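Chitinase (Paenibacillus sp. FPU-7, PDB 5GZT) probably catalyses the random endo-hydrolysis of beta-1,4-linked N-acetylglucosamine chains in chitin and chitodextrins, using two glycoside hydrolase family 18 domains. Local coordinates at residues S1-V12 and R22-E33; N181-T189 and L199-D207. All coordinates share one frame; numbering follows the deposited sequence.

Interaction 1. Residues S1-V12 and R22-E33; sequences SVHMNDSVIGVV and RIVAKGSAKVGE
M4 reaches across to I23 with the end of its side chain, its CE methyl lying 3.5 Å from I23 CG2. CG of M4 lies anti to the carbonyl carbon (chi1 -69°) and the chain is extended beyond it, which carries the sulfur along the buried face that M4 shares with V2, I23 and A25. Further along, V12 and V31 meet methyl to methyl, and V12 CG2 to V31 CG1, at 3.4 Å, is tighter than ordinary van der Waals contact. On the face of H3 and V24, the imidazole meets the end of R22, ring and guanidinium planes 82° apart, with H3 CE1 lying 3.7 Å from R22 NH2. A bend at chi3 (74°) folds the arginine back beside S1. Its polar end is held from outside: NH1 forms a salt bridge with E43, and NE and NH2 bond to the backbone of a neighbouring subunit.

Strands 2-5 and 22-27 run parallel and in register, as successive coils of a parallel beta-helix do, so like positions lie above one another. The straight bond from V2 N to R22 O (3.0 Å) is followed by V24 N to V2 O and K26 N to M4 O. A parallel strand of the neighbouring subunit continues the sheet beyond 2-5.

At the corner, the amide of N5 lies across the K26 chain, its OD1 3.2 Å from K26 CE. G27, with positive phi, sits in the type II' turn K26-A29, and S28 N makes a weak but straight bond to D6 OD2 (3.4 Å). Past the turn, I9 N binds K30 O at 2.8 Å, while G32 lies so close to the backbone of G10 and V11 that a beta-carbon on it would clash with them.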
ATOM      1  N   SER B   1      63.599 -47.034  -7.813  1.00 69.52           N
ATOM      2  CA  SER B   1      62.301 -46.324  -7.998  1.00 72.71           C
ATOM      3  C   SER B   1      61.812 -46.297  -9.445  1.00 80.07           C
ATOM      4  O   SER B   1      62.599 -46.295 -10.392  1.00 92.65           O
ATOM      5  CB  SER B   1      62.365 -44.891  -7.443  1.00 63.61           C
ATOM      6  OG  SER B   1      62.571 -44.937  -6.037  1.00 67.40           O
ATOM      7  N   VAL B   2      60.491 -46.227  -9.589  1.00 66.45           N
ATOM      8  CA  VAL B   2      59.831 -46.276 -10.872  1.00 59.03           C
ATOM      9  C   VAL B   2      59.159 -44.946 -11.154  1.00 59.84           C
ATOM     10  O   VAL B   2      58.302 -44.479 -10.395  1.00 55.26           O
ATOM     11  CB  VAL B   2      58.802 -47.422 -10.909  1.00 56.03           C
ATOM     12  CG1 VAL B   2      58.220 -47.553 -12.307  1.00 55.14           C
ATOM     13  CG2 VAL B   2      59.422 -48.730 -10.395  1.00 53.43           C
ATOM     14  N   HIS B   3      59.564 -44.334 -12.257  1.00 62.02           N
ATOM     15  CA  HIS B   3      59.073 -43.032 -12.663  1.00 66.00           C
ATOM     16  C   HIS B   3      58.162 -43.277 -13.860  1.00 71.17           C
ATOM     17  O   HIS B   3      58.474 -44.084 -14.730  1.00 76.31           O
ATOM     18  CB  HIS B   3      60.239 -42.089 -13.000  1.00 63.82           C
ATOM     19  CG  HIS B   3      61.200 -41.910 -11.876  1.00 59.47           C
ATOM     20  ND1 HIS B   3      61.233 -40.756 -11.113  1.00 51.56           N
ATOM     21  CD2 HIS B   3      62.138 -42.746 -11.356  1.00 60.62           C
ATOM     22  CE1 HIS B   3      62.164 -40.891 -10.179  1.00 55.60           C
ATOM     23  NE2 HIS B   3      62.718 -42.092 -10.292  1.00 54.60           N
ATOM     24  N   MET B   4      57.016 -42.603 -13.856  1.00 72.34           N
ATOM     25  CA  MET B   4      55.989 -42.741 -14.863  1.00 71.26           C
ATOM     26  C   MET B   4      55.813 -41.311 -15.339  1.00 80.55           C
ATOM     27  O   MET B   4      55.018 -40.528 -14.780  1.00 75.96           O
ATOM     28  CB  MET B   4      54.703 -43.365 -14.275  1.00 69.71           C
ATOM     29  CG  MET B   4      54.855 -44.845 -13.879  1.00 64.95           C
ATOM     30  SD  MET B   4      53.395 -45.582 -13.077  1.00 66.65           S
ATOM     31  CE  MET B   4      53.950 -47.219 -12.580  1.00 57.42           C
ATOM     32  N   ASN B   5      56.643 -40.970 -16.331  1.00 83.60           N
ATOM     33  CA  ASN B   5      56.726 -39.619 -16.878  1.00 86.43           C
ATOM     34  C   ASN B   5      55.826 -39.530 -18.092  1.00 78.39           C
ATOM     35  O   ASN B   5      55.759 -40.480 -18.861  1.00 66.44           O
ATOM     36  CB  ASN B   5      58.168 -39.275 -17.246  1.00 90.33           C
ATOM     37  CG  ASN B   5      59.017 -38.991 -16.032  1.00 91.88           C
ATOM     38  OD1 ASN B   5      59.763 -38.023 -16.011  1.00104.91           O
ATOM     39  ND2 ASN B   5      58.894 -39.821 -15.009  1.00 90.90           N
ATOM     40  N   ASP B   6      55.123 -38.397 -18.218  1.00 82.63           N
ATOM     41  CA  ASP B   6      54.011 -38.167 -19.184  1.00 82.89           C
ATOM     42  C   ASP B   6      53.473 -39.446 -19.848  1.00 78.64           C
ATOM     43  O   ASP B   6      53.238 -39.456 -21.048  1.00 83.15           O
ATOM     44  CB  ASP B   6      54.402 -37.114 -20.252  1.00 79.30           C
ATOM     45  CG  ASP B   6      55.337 -36.046 -19.711  1.00 76.03           C
ATOM     46  OD1 ASP B   6      56.475 -36.449 -19.391  1.00 88.37           O
ATOM     47  OD2 ASP B   6      54.962 -34.843 -19.598  1.00 61.08           O
ATOM     48  N   SER B   7      53.273 -40.502 -19.047  1.00 72.90           N
ATOM     49  CA  SER B   7      52.963 -41.862 -19.533  1.00 74.93           C
ATOM     50  C   SER B   7      51.465 -42.130 -19.392  1.00 84.56           C
ATOM     51  O   SER B   7      50.697 -41.266 -18.943  1.00 88.17           O
ATOM     52  CB  SER B   7      53.718 -42.940 -18.725  1.00 71.45           C
ATOM     53  OG  SER B   7      54.902 -43.368 -19.351  1.00 72.72           O
ATOM     54  N   VAL B   8      51.059 -43.332 -19.798  1.00 83.71           N
ATOM     55  CA  VAL B   8      49.730 -43.858 -19.519  1.00 76.07           C
ATOM     56  C   VAL B   8      49.934 -45.272 -18.997  1.00 80.41           C
ATOM     57  O   VAL B   8      50.613 -46.103 -19.620  1.00 81.60           O
ATOM     58  CB  VAL B   8      48.812 -43.804 -20.763  1.00 77.35           C
ATOM     59  CG1 VAL B   8      47.612 -44.741 -20.622  1.00 75.55           C
ATOM     60  CG2 VAL B   8      48.356 -42.358 -21.022  1.00 70.37           C
ATOM     61  N   ILE B   9      49.404 -45.501 -17.799  1.00 80.70           N
ATOM     62  CA  ILE B   9      49.332 -46.829 -17.209  1.00 79.82           C
ATOM     63  C   ILE B   9      47.869 -47.116 -16.839  1.00 72.16           C
ATOM     64  O   ILE B   9      47.065 -46.182 -16.621  1.00 62.05           O
ATOM     65  CB  ILE B   9      50.291 -46.971 -16.000  1.00 85.65           C
ATOM     66  CG1 ILE B   9      51.726 -46.575 -16.411  1.00 91.24           C
ATOM     67  CG2 ILE B   9      50.250 -48.395 -15.442  1.00 77.32           C
ATOM     68  CD1 ILE B   9      52.021 -45.090 -16.279  1.00 95.07           C
ATOM     69  N   GLY B  10      47.518 -48.404 -16.848  1.00 70.07           N
ATOM     70  CA  GLY B  10      46.188 -48.839 -16.468  1.00 71.56           C
ATOM     71  C   GLY B  10      46.250 -49.294 -15.032  1.00 73.44           C
ATOM     72  O   GLY B  10      46.908 -48.661 -14.168  1.00 61.45           O
ATOM     73  N   VAL B  11      45.560 -50.394 -14.777  1.00 69.56           N
ATOM     74  CA  VAL B  11      45.582 -51.018 -13.466  1.00 66.27           C
ATOM     75  C   VAL B  11      47.041 -51.356 -13.135  1.00 67.24           C
ATOM     76  O   VAL B  11      47.802 -51.727 -14.023  1.00 59.25           O
ATOM     77  CB  VAL B  11      44.670 -52.271 -13.426  1.00 64.95           C
ATOM     78  CG1 VAL B  11      44.934 -53.148 -12.184  1.00 59.22           C
ATOM     79  CG2 VAL B  11      43.209 -51.845 -13.522  1.00 64.31           C
ATOM     80  N   VAL B  12      47.405 -51.200 -11.859  1.00 64.54           N
ATOM     81  CA  VAL B  12      48.743 -51.467 -11.333  1.00 61.18           C
ATOM     82  C   VAL B  12      48.597 -52.372 -10.122  1.00 60.66           C
ATOM     83  O   VAL B  12      47.797 -52.084  -9.255  1.00 73.26           O
ATOM     84  CB  VAL B  12      49.431 -50.153 -10.850  1.00 62.99           C
ATOM     85  CG1 VAL B  12      50.858 -50.429 -10.368  1.00 60.48           C
ATOM     86  CG2 VAL B  12      49.371 -49.063 -11.914  1.00 54.39           C
ATOM     87  N   ARG B  22      59.172 -47.020  -4.469  1.00 50.04           N
ATOM     88  CA  ARG B  22      58.582 -45.702  -4.721  1.00 53.65           C
ATOM     89  C   ARG B  22      58.114 -45.639  -6.185  1.00 53.43           C
ATOM     90  O   ARG B  22      58.855 -46.005  -7.084  1.00 57.57           O
ATOM     91  CB  ARG B  22      59.573 -44.598  -4.353  1.00 54.10           C
ATOM     92  CG  ARG B  22      59.060 -43.182  -4.473  1.00 57.89           C
ATOM     93  CD  ARG B  22      60.071 -42.213  -3.870  1.00 62.40           C
ATOM     94  NE  ARG B  22      61.230 -42.080  -4.775  1.00 63.31           N
ATOM     95  CZ  ARG B  22      61.390 -41.126  -5.699  1.00 62.77           C
ATOM     96  NH1 ARG B  22      60.487 -40.150  -5.866  1.00 73.38           N
ATOM     97  NH2 ARG B  22      62.468 -41.146  -6.463  1.00 60.35           N
ATOM     98  N   ILE B  23      56.865 -45.233  -6.414  1.00 49.47           N
ATOM     99  CA  ILE B  23      56.321 -45.092  -7.748  1.00 47.41           C
ATOM    100  C   ILE B  23      55.929 -43.662  -7.915  1.00 50.51           C
ATOM    101  O   ILE B  23      55.161 -43.150  -7.127  1.00 55.46           O
ATOM    102  CB  ILE B  23      55.092 -46.016  -8.011  1.00 48.69           C
ATOM    103  CG1 ILE B  23      55.484 -47.475  -7.799  1.00 46.46           C
ATOM    104  CG2 ILE B  23      54.544 -45.803  -9.428  1.00 47.87           C
ATOM    105  CD1 ILE B  23      54.354 -48.489  -7.951  1.00 47.81           C
ATOM    106  N   VAL B  24      56.442 -43.019  -8.965  1.00 48.36           N
ATOM    107  CA  VAL B  24      56.225 -41.630  -9.152  1.00 48.47           C
ATOM    108  C   VAL B  24      55.477 -41.418 -10.450  1.00 55.15           C
ATOM    109  O   VAL B  24      55.629 -42.200 -11.374  1.00 59.91           O
ATOM    110  CB  VAL B  24      57.559 -40.841  -9.153  1.00 45.87           C
ATOM    111  CG1 VAL B  24      57.272 -39.355  -9.017  1.00 46.89           C
ATOM    112  CG2 VAL B  24      58.444 -41.298  -8.020  1.00 49.75           C
ATOM    113  N   ALA B  25      54.665 -40.363 -10.491  1.00 48.00           N
ATOM    114  CA  ALA B  25      53.926 -39.974 -11.648  1.00 50.36           C
ATOM    115  C   ALA B  25      54.248 -38.503 -11.927  1.00 60.35           C
ATOM    116  O   ALA B  25      53.965 -37.604 -11.047  1.00 52.42           O
ATOM    117  CB  ALA B  25      52.428 -40.156 -11.391  1.00 50.08           C
ATOM    118  N   LYS B  26      54.813 -38.261 -13.139  1.00 62.55           N
ATOM    119  CA  LYS B  26      55.323 -36.943 -13.544  1.00 66.72           C
ATOM    120  C   LYS B  26      54.647 -36.334 -14.790  1.00 63.09           C
ATOM    121  O   LYS B  26      54.410 -36.994 -15.798  1.00 61.40           O
ATOM    122  CB  LYS B  26      56.849 -37.004 -13.725  1.00 77.60           C
ATOM    123  CG  LYS B  26      57.571 -35.721 -13.316  1.00 83.70           C
ATOM    124  CD  LYS B  26      58.913 -35.537 -14.023  1.00 89.81           C
ATOM    125  CE  LYS B  26      58.737 -35.053 -15.466  1.00 95.80           C
ATOM    126  NZ  LYS B  26      60.035 -34.754 -16.138  1.00 96.36           N
ATOM    127  N   GLY B  27      54.318 -35.058 -14.691  1.00 61.96           N
ATOM    128  CA  GLY B  27      53.753 -34.319 -15.798  1.00 73.84           C
ATOM    129  C   GLY B  27      52.371 -34.765 -16.238  1.00 79.08           C
ATOM    130  O   GLY B  27      51.419 -34.721 -15.455  1.00 72.73           O
ATOM    131  N   SER B  28      52.251 -35.145 -17.508  1.00 81.84           N
ATOM    132  CA  SER B  28      50.972 -35.585 -18.064  1.00 83.04           C
ATOM    133  C   SER B  28      50.664 -37.057 -17.819  1.00 85.31           C
ATOM    134  O   SER B  28      49.809 -37.623 -18.507  1.00 84.39           O
ATOM    135  CB  SER B  28      50.903 -35.261 -19.556  1.00 77.64           C
ATOM    136  OG  SER B  28      50.499 -33.919 -19.662  1.00 82.69           O
ATOM    137  N   ALA B  29      51.310 -37.669 -16.821  1.00 72.53           N
ATOM    138  CA  ALA B  29      51.071 -39.071 -16.523  1.00 67.04           C
ATOM    139  C   ALA B  29      49.637 -39.312 -16.012  1.00 63.16           C
ATOM    140  O   ALA B  29      48.924 -38.364 -15.588  1.00 44.14           O
ATOM    141  CB  ALA B  29      52.093 -39.601 -15.534  1.00 68.16           C
ATOM    142  N   LYS B  30      49.287 -40.601 -16.043  1.00 62.98           N
ATOM    143  CA  LYS B  30      47.923 -41.125 -16.067  1.00 70.29           C
ATOM    144  C   LYS B  30      48.000 -42.563 -15.527  1.00 69.06           C
ATOM    145  O   LYS B  30      48.653 -43.438 -16.139  1.00 62.54           O
ATOM    146  CB  LYS B  30      47.454 -41.153 -17.538  1.00 85.51           C
ATOM    147  CG  LYS B  30      46.237 -40.334 -17.922  1.00 88.49           C
ATOM    148  CD  LYS B  30      44.939 -41.037 -17.524  1.00 99.28           C
ATOM    149  CE  LYS B  30      44.407 -40.492 -16.215  1.00101.84           C
ATOM    150  NZ  LYS B  30      44.124 -39.031 -16.357  1.00 98.12           N
ATOM    151  N   VAL B  31      47.392 -42.830 -14.374  1.00 67.53           N
ATOM    152  CA  VAL B  31      47.491 -44.174 -13.787  1.00 64.26           C
ATOM    153  C   VAL B  31      46.105 -44.651 -13.461  1.00 63.89           C
ATOM    154  O   VAL B  31      45.236 -43.852 -13.042  1.00 63.16           O
ATOM    155  CB  VAL B  31      48.398 -44.268 -12.534  1.00 63.21           C
ATOM    156  CG1 VAL B  31      48.878 -45.714 -12.320  1.00 63.03           C
ATOM    157  CG2 VAL B  31      49.601 -43.340 -12.656  1.00 70.34           C
ATOM    158  N   GLY B  32      45.906 -45.952 -13.688  1.00 63.39           N
ATOM    159  CA  GLY B  32      44.652 -46.610 -13.365  1.00 66.58           C
ATOM    160  C   GLY B  32      44.607 -46.859 -11.878  1.00 68.32           C
ATOM    161  O   GLY B  32      45.266 -46.142 -11.104  1.00 66.08           O
ATOM    162  N   GLU B  33      43.833 -47.877 -11.494  1.00 58.72           N
ATOM    163  CA  GLU B  33      43.660 -48.253 -10.108  1.00 57.28           C
ATOM    164  C   GLU B  33      44.941 -48.933  -9.640  1.00 57.10           C
ATOM    165  O   GLU B  33      45.357 -49.930 -10.246  1.00 56.14           O
ATOM    166  CB  GLU B  33      42.439 -49.216  -9.928  1.00 54.83           C
ATOM    167  CG  GLU B  33      42.295 -49.873  -8.536  1.00 61.30           C
ATOM    168  CD  GLU B  33      41.046 -50.753  -8.353  1.00 60.88           C
ATOM    169  OE1 GLU B  33      40.003 -50.352  -8.873  1.00 60.99           O
ATOM    170  OE2 GLU B  33      41.104 -51.813  -7.674  1.00 54.63           O
TER

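Interaction 2. Residues N181-T189 and L199-D207; sequences NPVVKLIST and LKFNAYGWD
The end of I187 is set against the amide of N202, its CD1 methyl 3.2 Å from N202 ND2. I187 projects toward the partner strand because it belongs to a classic beta bulge: I187 and S188 both face K200, and their N atoms converge on K200 O from the same face of the carbonyl plane, at 3.0 and 3.3 Å. With an alanine here in place of N202, I187 CG1 and CD1 would probably lose the group they rest on and be freer to turn.

The bulge interrupts an antiparallel hairpin, strands 184-191 and 197-203, at one edge of a four-stranded sheet. On the face of V184, L186 and F201, the phenylalanine has CG between its backbone N and carbonyl carbon (chi1 52°); V184 CG1 approaches CD2 of its ring at 3.8 Å, and L186 CD2 abuts its CB. Strands 251-261 and 264-284 cover V184 and L186. T189 and L199 lie side by side in a tight fit, CG2 to CD2 3.5 Å.

Near the open end, Y204 fills the dip between V183 and K185: V183 CG1 meets the ring edge, and K185, extended as far as CD, lays that carbon 3.4 Å from Y204 CE2, while the bends beyond it lead the ammonium end away. The lysine thus meets the tyrosine through its methylene chain, not its charged end, and the polar grip across the hairpin comes from backbone bonds such as K185 N to N202 O.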
ATOM      1  N   ASN B 181      37.878  -4.808  22.426  1.00122.86           N
ATOM      2  CA  ASN B 181      37.082  -3.850  21.645  1.00124.55           C
ATOM      3  C   ASN B 181      35.563  -3.980  21.751  1.00124.83           C
ATOM      4  O   ASN B 181      35.042  -5.099  21.858  1.00115.28           O
ATOM      5  CB  ASN B 181      37.458  -3.928  20.157  1.00124.49           C
ATOM      6  CG  ASN B 181      38.822  -3.337  19.865  1.00124.59           C
ATOM      7  OD1 ASN B 181      39.211  -2.326  20.451  1.00123.97           O
ATOM      8  ND2 ASN B 181      39.551  -3.958  18.941  1.00124.40           N
ATOM      9  N   PRO B 182      34.849  -2.828  21.695  1.00123.95           N
ATOM     10  CA  PRO B 182      33.387  -2.870  21.563  1.00121.23           C
ATOM     11  C   PRO B 182      32.953  -3.360  20.173  1.00112.83           C
ATOM     12  O   PRO B 182      33.223  -2.705  19.162  1.00105.00           O
ATOM     13  CB  PRO B 182      32.949  -1.418  21.823  1.00123.88           C
ATOM     14  CG  PRO B 182      34.154  -0.585  21.559  1.00124.56           C
ATOM     15  CD  PRO B 182      35.359  -1.444  21.816  1.00120.07           C
ATOM     16  N   VAL B 183      32.326  -4.536  20.152  1.00111.03           N
ATOM     17  CA  VAL B 183      31.732  -5.134  18.954  1.00102.85           C
ATOM     18  C   VAL B 183      30.213  -5.052  19.133  1.00 98.00           C
ATOM     19  O   VAL B 183      29.717  -5.337  20.233  1.00 91.69           O
ATOM     20  CB  VAL B 183      32.205  -6.608  18.799  1.00100.69           C
ATOM     21  CG1 VAL B 183      31.357  -7.400  17.799  1.00 97.91           C
ATOM     22  CG2 VAL B 183      33.679  -6.647  18.413  1.00 96.33           C
ATOM     23  N   VAL B 184      29.493  -4.646  18.076  1.00 92.86           N
ATOM     24  CA  VAL B 184      28.000  -4.706  18.018  1.00 84.28           C
ATOM     25  C   VAL B 184      27.531  -5.817  17.084  1.00 70.33           C
ATOM     26  O   VAL B 184      27.801  -5.732  15.899  1.00 71.00           O
ATOM     27  CB  VAL B 184      27.381  -3.383  17.477  1.00 83.84           C
ATOM     28  CG1 VAL B 184      25.860  -3.530  17.287  1.00 79.75           C
ATOM     29  CG2 VAL B 184      27.735  -2.200  18.385  1.00 81.59           C
ATOM     30  N   LYS B 185      26.836  -6.829  17.611  1.00 71.73           N
ATOM     31  CA  LYS B 185      26.097  -7.835  16.793  1.00 77.35           C
ATOM     32  C   LYS B 185      24.557  -7.605  16.727  1.00 76.88           C
ATOM     33  O   LYS B 185      23.871  -7.622  17.757  1.00 64.25           O
ATOM     34  CB  LYS B 185      26.321  -9.237  17.331  1.00 82.13           C
ATOM     35  CG  LYS B 185      27.783  -9.646  17.405  1.00 97.68           C
ATOM     36  CD  LYS B 185      27.959 -11.096  17.873  1.00102.57           C
ATOM     37  CE  LYS B 185      27.313 -12.125  16.952  1.00103.02           C
ATOM     38  NZ  LYS B 185      27.648 -11.897  15.517  1.00110.91           N
ATOM     39  N   LEU B 186      24.022  -7.450  15.509  1.00 73.50           N
ATOM     40  CA  LEU B 186      22.560  -7.335  15.265  1.00 71.72           C
ATOM     41  C   LEU B 186      21.873  -8.681  15.485  1.00 71.17           C
ATOM     42  O   LEU B 186      22.304  -9.672  14.907  1.00 69.23           O
ATOM     43  CB  LEU B 186      22.280  -6.862  13.825  1.00 67.34           C
ATOM     44  CG  LEU B 186      22.965  -5.539  13.404  1.00 64.96           C
ATOM     45  CD1 LEU B 186      22.628  -5.065  11.989  1.00 60.77           C
ATOM     46  CD2 LEU B 186      22.705  -4.430  14.420  1.00 60.54           C
ATOM     47  N   ILE B 187      20.842  -8.719  16.335  1.00 67.70           N
ATOM     48  CA  ILE B 187      20.038  -9.948  16.598  1.00 70.09           C
ATOM     49  C   ILE B 187      18.841 -10.037  15.587  1.00 75.50           C
ATOM     50  O   ILE B 187      18.559 -11.133  15.031  1.00 67.79           O
ATOM     51  CB  ILE B 187      19.559  -9.997  18.101  1.00 70.59           C
ATOM     52  CG1 ILE B 187      20.682 -10.511  19.057  1.00 78.14           C
ATOM     53  CG2 ILE B 187      18.288 -10.831  18.305  1.00 61.41           C
ATOM     54  CD1 ILE B 187      20.715 -12.029  19.348  1.00 75.63           C
ATOM     55  N   SER B 188      18.158  -8.895  15.362  1.00 71.26           N
ATOM     56  CA  SER B 188      16.825  -8.853  14.710  1.00 64.20           C
ATOM     57  C   SER B 188      16.146  -7.493  14.818  1.00 62.98           C
ATOM     58  O   SER B 188      16.555  -6.623  15.614  1.00 59.51           O
ATOM     59  CB  SER B 188      15.854  -9.834  15.369  1.00 61.35           C
ATOM     60  OG  SER B 188      15.422  -9.289  16.618  1.00 62.68           O
ATOM     61  N   THR B 189      15.060  -7.359  14.042  1.00 57.94           N
ATOM     62  CA  THR B 189      14.192  -6.174  14.021  1.00 54.65           C
ATOM     63  C   THR B 189      12.722  -6.591  13.901  1.00 53.89           C
ATOM     64  O   THR B 189      12.405  -7.621  13.301  1.00 47.91           O
ATOM     65  CB  THR B 189      14.415  -5.330  12.755  1.00 55.47           C
ATOM     66  OG1 THR B 189      13.879  -6.060  11.648  1.00 55.11           O
ATOM     67  CG2 THR B 189      15.917  -5.047  12.515  1.00 57.33           C
ATOM     68  N   LEU B 199      14.743  -2.305  17.407  1.00 62.88           N
ATOM     69  CA  LEU B 199      16.066  -2.838  17.026  1.00 60.89           C
ATOM     70  C   LEU B 199      16.725  -3.532  18.193  1.00 62.84           C
ATOM     71  O   LEU B 199      17.017  -2.884  19.203  1.00 62.37           O
ATOM     72  CB  LEU B 199      16.957  -1.711  16.571  1.00 57.93           C
ATOM     73  CG  LEU B 199      16.468  -1.095  15.285  1.00 65.45           C
ATOM     74  CD1 LEU B 199      17.138   0.244  15.019  1.00 69.27           C
ATOM     75  CD2 LEU B 199      16.698  -2.073  14.137  1.00 68.12           C
ATOM     76  N   LYS B 200      16.937  -4.840  18.055  1.00 64.95           N
ATOM     77  CA  LYS B 200      17.658  -5.621  19.041  1.00 67.87           C
ATOM     78  C   LYS B 200      19.033  -6.005  18.540  1.00 70.36           C
ATOM     79  O   LYS B 200      19.178  -6.522  17.409  1.00 57.46           O
ATOM     80  CB  LYS B 200      16.922  -6.907  19.408  1.00 72.02           C
ATOM     81  CG  LYS B 200      15.649  -6.707  20.221  1.00 77.42           C
ATOM     82  CD  LYS B 200      15.205  -7.982  20.944  1.00 76.90           C
ATOM     83  CE  LYS B 200      15.094  -9.157  19.973  1.00 81.79           C
ATOM     84  NZ  LYS B 200      14.519 -10.402  20.556  1.00 84.55           N
ATOM     85  N   PHE B 201      20.018  -5.783  19.425  1.00 67.07           N
ATOM     86  CA  PHE B 201      21.430  -6.123  19.193  1.00 69.75           C
ATOM     87  C   PHE B 201      22.148  -6.497  20.502  1.00 76.18           C
ATOM     88  O   PHE B 201      21.820  -5.975  21.592  1.00 70.51           O
ATOM     89  CB  PHE B 201      22.173  -4.980  18.470  1.00 60.52           C
ATOM     90  CG  PHE B 201      22.032  -3.610  19.117  1.00 62.24           C
ATOM     91  CD1 PHE B 201      20.877  -2.848  18.960  1.00 64.33           C
ATOM     92  CD2 PHE B 201      23.086  -3.035  19.824  1.00 67.06           C
ATOM     93  CE1 PHE B 201      20.759  -1.561  19.522  1.00 66.68           C
ATOM     94  CE2 PHE B 201      22.970  -1.753  20.387  1.00 66.71           C
ATOM     95  CZ  PHE B 201      21.804  -1.016  20.245  1.00 66.12           C
ATOM     96  N   ASN B 202      23.091  -7.440  20.381  1.00 83.75           N
ATOM     97  CA  ASN B 202      24.078  -7.754  21.440  1.00 83.07           C
ATOM     98  C   ASN B 202      25.267  -6.787  21.318  1.00 85.29           C
ATOM     99  O   ASN B 202      25.943  -6.776  20.280  1.00 76.68           O
ATOM    100  CB  ASN B 202      24.563  -9.214  21.354  1.00 80.58           C
ATOM    101  CG  ASN B 202      23.503 -10.224  21.822  1.00 83.53           C
ATOM    102  OD1 ASN B 202      22.848 -10.050  22.869  1.00 86.52           O
ATOM    103  ND2 ASN B 202      23.359 -11.310  21.065  1.00 82.30           N
ATOM    104  N   ALA B 203      25.483  -5.961  22.356  1.00 91.68           N
ATOM    105  CA  ALA B 203      26.607  -4.999  22.409  1.00 99.88           C
ATOM    106  C   ALA B 203      27.661  -5.456  23.424  1.00106.47           C
ATOM    107  O   ALA B 203      27.537  -5.207  24.629  1.00118.02           O
ATOM    108  CB  ALA B 203      26.123  -3.583  22.735  1.00 96.31           C
ATOM    109  N   TYR B 204      28.691  -6.132  22.919  1.00106.64           N
ATOM    110  CA  TYR B 204      29.856  -6.483  23.719  1.00 95.77           C
ATOM    111  C   TYR B 204      30.620  -5.184  24.025  1.00 95.60           C
ATOM    112  O   TYR B 204      30.661  -4.247  23.200  1.00 85.77           O
ATOM    113  CB  TYR B 204      30.737  -7.507  23.001  1.00 98.51           C
ATOM    114  CG  TYR B 204      29.998  -8.754  22.514  1.00109.24           C
ATOM    115  CD1 TYR B 204      29.098  -9.442  23.349  1.00106.60           C
ATOM    116  CD2 TYR B 204      30.205  -9.248  21.218  1.00111.22           C
ATOM    117  CE1 TYR B 204      28.433 -10.573  22.906  1.00104.68           C
ATOM    118  CE2 TYR B 204      29.542 -10.373  20.771  1.00111.73           C
ATOM    119  CZ  TYR B 204      28.660 -11.031  21.617  1.00109.18           C
ATOM    120  OH  TYR B 204      28.009 -12.152  21.178  1.00114.05           O
ATOM    121  N   GLY B 205      31.181  -5.121  25.233  1.00 92.47           N
ATOM    122  CA  GLY B 205      31.809  -3.902  25.736  1.00 92.94           C
ATOM    123  C   GLY B 205      30.809  -2.786  25.959  1.00 84.59           C
ATOM    124  O   GLY B 205      31.074  -1.619  25.616  1.00 79.34           O
ATOM    125  N   TRP B 206      29.654  -3.145  26.521  1.00 83.23           N
ATOM    126  CA  TRP B 206      28.625  -2.163  26.810  1.00 88.43           C
ATOM    127  C   TRP B 206      29.242  -1.122  27.738  1.00 89.39           C
ATOM    128  O   TRP B 206      29.557  -1.441  28.884  1.00 81.27           O
ATOM    129  CB  TRP B 206      27.370  -2.798  27.466  1.00 88.70           C
ATOM    130  CG  TRP B 206      26.293  -1.760  27.767  1.00 85.90           C
ATOM    131  CD1 TRP B 206      25.744  -1.456  28.990  1.00 81.26           C
ATOM    132  CD2 TRP B 206      25.694  -0.863  26.825  1.00 85.49           C
ATOM    133  NE1 TRP B 206      24.834  -0.432  28.857  1.00 80.49           N
ATOM    134  CE2 TRP B 206      24.776  -0.061  27.539  1.00 85.98           C
ATOM    135  CE3 TRP B 206      25.830  -0.671  25.440  1.00 84.09           C
ATOM    136  CZ2 TRP B 206      24.000   0.922  26.914  1.00 88.93           C
ATOM    137  CZ3 TRP B 206      25.065   0.307  24.820  1.00 86.03           C
ATOM    138  CH2 TRP B 206      24.156   1.094  25.558  1.00 81.25           C
ATOM    139  N   ASP B 207      29.469   0.092  27.230  1.00 87.12           N
ATOM    140  CA  ASP B 207      29.939   1.188  28.078  1.00 83.93           C
ATOM    141  C   ASP B 207      28.896   2.285  28.097  1.00 85.31           C
ATOM    142  O   ASP B 207      29.208   3.484  27.939  1.00 78.91           O
ATOM    143  CB  ASP B 207      31.331   1.687  27.632  1.00 91.58           C
ATOM    144  CG  ASP B 207      31.974   2.729  28.605  1.00 85.54           C
ATOM    145  OD1 ASP B 207      31.704   2.696  29.832  1.00 64.17           O
ATOM    146  OD2 ASP B 207      32.747   3.593  28.115  1.00 89.28           O
TER

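In the fold
From the N terminus, interaction 1 comes first: residues 1-12 turn the first coil of the parallel beta-helix and 22-33 lie on the next, closing a nine-residue loop, 13-21, that takes in the end of strand 12-14. The chain then continues through the later coils, past the sodium site formed by E44, T50, F52 and S72, before interaction 2 opens at 181-189. There 199-207 folds back to close a hairpin, which pairs with strand 239-243. The two loops follow in series, neither nested nor crossed, nearest atoms about 45 Å apart. One joins neighbouring coils beside a subunit interface; the other edges a separate antiparallel sheet packed against strands 251-261 and 264-284, the latter running on into the parallel strands of a family 18 TIM barrel.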